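Side-chain contact in mutual gliding-motility protein MglA (PDB 6H17), which acts as an intracellular GTPase switch that coordinates the two gliding systems of Myxococcus xanthus and controls the direction and speed of movement: residues E108-N113 / E152-A157. Residues are numbered along the deposited sequence; the frame is centred on the assembly and turned at random.
Sequences ERMEAN and EEMRKA. With SO4 (sulfate ion), chain D.
M110 on helix 110-125 meets M154 and A157 on helix 151-158 in a small apolar helix-helix contact of the Ras-like, P-loop GTPase fold, a case of neighbouring helices bridged by methionine side chains rather than by close backbones. Even the nearest CA atoms, those of M110 and A157, are 8.5 Å apart. M110 is turned toward helix 151-158, and with CG anti to the backbone N (chi1 -180°) and two bends further out, its methyl reaches that helix. M154, bent as well, lies alongside and runs the other way, so that M110 CE rests 3.7 Å from M154 SD and equally far from A157 CB. Buried N113 lies beside this patch, its ND2 4.3 Å from M154 CE while hydrogen-bonding to D104 O, at the end of strand 98-104. R109, the N-cap residue, instead holds a sulfate, probably from the crystallisation liquor. An alanine here lacks the guanidinium, so the sulfate, still bonded to V83 N, would probably be held less firmly and G21 O would lack this donor. A112 CB covers one face of the R109 guanidinium. At its edge, R109 NH2 hydrogen-bonds to sulfate O1 at 2.9 Å. R109 NH1 gives sulfate O3 a nearly straight bond of 3.0 Å (167°).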
ATOM      1  N   GLU A 108      -3.759  20.036  -7.606  0.58 14.06           N
ATOM      2  CA  GLU A 108      -3.066  20.766  -6.550  0.58 15.68           C
ATOM      3  C   GLU A 108      -2.116  19.886  -5.749  0.58 14.80           C
ATOM      4  O   GLU A 108      -1.187  20.405  -5.115  0.58 17.77           O
ATOM      5  CB  GLU A 108      -4.104  21.391  -5.607  0.58 18.35           C
ATOM      6  CG  GLU A 108      -4.994  22.451  -6.256  0.58 21.50           C
ATOM      7  CD  GLU A 108      -6.281  21.894  -6.866  0.58 21.93           C
ATOM      8  OE1 GLU A 108      -6.411  20.664  -7.064  0.58 16.21           O
ATOM      9  OE2 GLU A 108      -7.183  22.711  -7.152  0.58 29.38           O
ATOM     10  N   ARG A 109      -2.324  18.577  -5.769  1.00 14.26           N
ATOM     11  CA  ARG A 109      -1.547  17.645  -4.970  1.00 13.45           C
ATOM     12  C   ARG A 109      -0.474  16.930  -5.769  1.00 14.04           C
ATOM     13  O   ARG A 109       0.162  16.019  -5.241  1.00 14.30           O
ATOM     14  CB  ARG A 109      -2.473  16.631  -4.296  1.00 15.08           C
ATOM     15  CG  ARG A 109      -3.434  17.280  -3.299  1.00 16.27           C
ATOM     16  CD  ARG A 109      -2.702  17.881  -2.118  1.00 16.05           C
ATOM     17  NE  ARG A 109      -2.236  16.857  -1.187  1.00 15.48           N
ATOM     18  CZ  ARG A 109      -1.330  17.048  -0.229  1.00 14.66           C
ATOM     19  NH1 ARG A 109      -0.727  18.224  -0.068  1.00 18.34           N
ATOM     20  NH2 ARG A 109      -1.010  16.063   0.578  1.00 15.81           N
ATOM     21  N   MET A 110      -0.226  17.329  -7.010  1.00 13.50           N
ATOM     22  CA  MET A 110       0.796  16.642  -7.791  1.00 13.98           C
ATOM     23  C   MET A 110       2.174  16.782  -7.167  1.00 14.71           C
ATOM     24  O   MET A 110       2.941  15.817  -7.148  1.00 14.22           O
ATOM     25  CB  MET A 110       0.804  17.115  -9.248  1.00 15.31           C
ATOM     26  CG  MET A 110       1.871  16.399 -10.101  1.00 18.93           C
ATOM     27  SD  MET A 110       1.720  14.585 -10.098  1.00 18.01           S
ATOM     28  CE  MET A 110       0.434  14.331 -11.318  1.00 16.83           C
ATOM     29  N   GLU A 111       2.534  17.970  -6.675  1.00 15.00           N
ATOM     30  CA  GLU A 111       3.847  18.107  -6.057  1.00 15.75           C
ATOM     31  C   GLU A 111       3.959  17.181  -4.859  1.00 13.08           C
ATOM     32  O   GLU A 111       5.004  16.570  -4.639  1.00 15.23           O
ATOM     33  CB  GLU A 111       4.124  19.550  -5.640  1.00 19.09           C
ATOM     34  CG  GLU A 111       4.638  20.427  -6.772  1.00 31.09           C
ATOM     35  CD  GLU A 111       5.494  21.583  -6.274  1.00 53.32           C
ATOM     36  OE1 GLU A 111       5.886  21.572  -5.086  1.00 56.87           O
ATOM     37  OE2 GLU A 111       5.774  22.506  -7.067  1.00 49.85           O
ATOM     38  N   ALA A 112       2.893  17.097  -4.055  1.00 13.98           N
ATOM     39  CA  ALA A 112       2.905  16.229  -2.890  1.00 14.18           C
ATOM     40  C   ALA A 112       3.029  14.770  -3.303  1.00 11.71           C
ATOM     41  O   ALA A 112       3.741  14.001  -2.651  1.00 13.03           O
ATOM     42  CB  ALA A 112       1.660  16.469  -2.038  1.00 14.41           C
ATOM     43  N   ASN A 113       2.360  14.371  -4.397  1.00 12.55           N
ATOM     44  CA  ASN A 113       2.539  13.024  -4.927  1.00 12.14           C
ATOM     45  C   ASN A 113       3.998  12.764  -5.259  1.00 12.72           C
ATOM     46  O   ASN A 113       4.559  11.732  -4.894  1.00 12.82           O
ATOM     47  CB  ASN A 113       1.743  12.823  -6.215  1.00 12.41           C
ATOM     48  CG  ASN A 113       0.251  12.710  -5.999  1.00 11.52           C
ATOM     49  OD1 ASN A 113      -0.212  12.200  -4.973  1.00 12.24           O
ATOM     50  ND2 ASN A 113      -0.514  13.126  -7.000  1.00 13.33           N
ATOM     51  N   GLU A 152      -3.571   9.810 -18.349  1.00 16.12           N
ATOM     52  CA  GLU A 152      -2.349   9.833 -19.135  1.00 16.32           C
ATOM     53  C   GLU A 152      -1.311  10.737 -18.491  1.00 17.29           C
ATOM     54  O   GLU A 152      -0.122  10.411 -18.468  1.00 17.52           O
ATOM     55  CB  GLU A 152      -2.656  10.304 -20.553  1.00 20.62           C
ATOM     56  CG  GLU A 152      -1.462  10.242 -21.484  1.00 34.63           C
ATOM     57  CD  GLU A 152      -1.781  10.738 -22.885  1.00 56.77           C
ATOM     58  OE1 GLU A 152      -0.900  10.634 -23.764  1.00 70.02           O
ATOM     59  OE2 GLU A 152      -2.907  11.233 -23.109  1.00 61.97           O
ATOM     60  N   GLU A 153      -1.740  11.886 -17.967  1.00 15.34           N
ATOM     61  CA  GLU A 153      -0.801  12.786 -17.309  1.00 14.69           C
ATOM     62  C   GLU A 153      -0.301  12.214 -15.981  1.00 15.35           C
ATOM     63  O   GLU A 153       0.864  12.425 -15.612  1.00 15.89           O
ATOM     64  CB  GLU A 153      -1.441  14.156 -17.098  1.00 16.22           C
ATOM     65  CG  GLU A 153      -1.660  14.934 -18.352  1.00 17.51           C
ATOM     66  CD  GLU A 153      -2.775  15.978 -18.190  1.00 18.61           C
ATOM     67  OE1 GLU A 153      -3.153  16.569 -19.209  1.00 22.48           O
ATOM     68  OE2 GLU A 153      -3.280  16.180 -17.067  1.00 21.49           O
ATOM     69  N   MET A 154      -1.157  11.493 -15.250  1.00 14.72           N
ATOM     70  CA  MET A 154      -0.702  10.821 -14.033  1.00 14.44           C
ATOM     71  C   MET A 154       0.384   9.802 -14.351  1.00 14.56           C
ATOM     72  O   MET A 154       1.402   9.721 -13.648  1.00 14.98           O
ATOM     73  CB  MET A 154      -1.870  10.108 -13.355  1.00 14.31           C
ATOM     74  CG  MET A 154      -2.916  11.031 -12.744  1.00 19.62           C
ATOM     75  SD  MET A 154      -2.405  12.009 -11.302  1.00 18.09           S
ATOM     76  CE  MET A 154      -2.389  10.784 -10.033  1.00 13.86           C
ATOM     77  N   ARG A 155       0.186   9.027 -15.422  1.00 14.07           N
ATOM     78  CA  ARG A 155       1.155   8.015 -15.814  1.00 16.07           C
ATOM     79  C   ARG A 155       2.469   8.665 -16.216  1.00 15.27           C
ATOM     80  O   ARG A 155       3.549   8.222 -15.806  1.00 16.31           O
ATOM     81  CB  ARG A 155       0.576   7.211 -16.979  1.00 17.97           C
ATOM     82  CG  ARG A 155       1.522   6.145 -17.519  1.00 19.33           C
ATOM     83  CD  ARG A 155       0.924   5.436 -18.738  1.00 26.54           C
ATOM     84  NE  ARG A 155      -0.463   5.033 -18.498  1.00 40.30           N
ATOM     85  CZ  ARG A 155      -1.521   5.470 -19.181  1.00 41.86           C
ATOM     86  NH1 ARG A 155      -1.387   6.323 -20.191  1.00 49.22           N
ATOM     87  NH2 ARG A 155      -2.727   5.029 -18.859  1.00 39.25           N
ATOM     88  N   LYS A 156       2.403   9.730 -17.005  1.00 15.39           N
ATOM     89  CA  LYS A 156       3.633  10.384 -17.419  1.00 15.83           C
ATOM     90  C   LYS A 156       4.357  11.020 -16.244  1.00 16.59           C
ATOM     91  O   LYS A 156       5.592  11.069 -16.235  1.00 18.98           O
ATOM     92  CB  LYS A 156       3.336  11.414 -18.510  1.00 19.04           C
ATOM     93  CG  LYS A 156       2.919  10.784 -19.834  1.00 21.97           C
ATOM     94  CD  LYS A 156       2.541  11.832 -20.859  1.00 30.17           C
ATOM     95  CE  LYS A 156       2.173  11.189 -22.185  1.00 42.17           C
ATOM     96  NZ  LYS A 156       1.665  12.202 -23.148  1.00 47.86           N
ATOM     97  N   ALA A 157       3.623  11.509 -15.246  1.00 15.42           N
ATOM     98  CA  ALA A 157       4.264  12.155 -14.112  1.00 14.32           C
ATOM     99  C   ALA A 157       4.812  11.161 -13.095  1.00 15.56           C
ATOM    100  O   ALA A 157       5.829  11.439 -12.459  1.00 16.80           O
ATOM    101  CB  ALA A 157       3.264  13.067 -13.409  1.00 16.98           C
TER
HETATM  102  S   SO4 D 303       1.045  17.425   3.470  1.00 21.57           S
HETATM  103  O1  SO4 D 303       0.208  16.250   3.230  1.00 22.96           O
HETATM  104  O2  SO4 D 303       2.434  16.993   3.651  1.00 25.08           O
HETATM  105  O3  SO4 D 303       1.004  18.352   2.343  1.00 24.86           O
HETATM  106  O4  SO4 D 303       0.578  18.063   4.701  1.00 36.16           O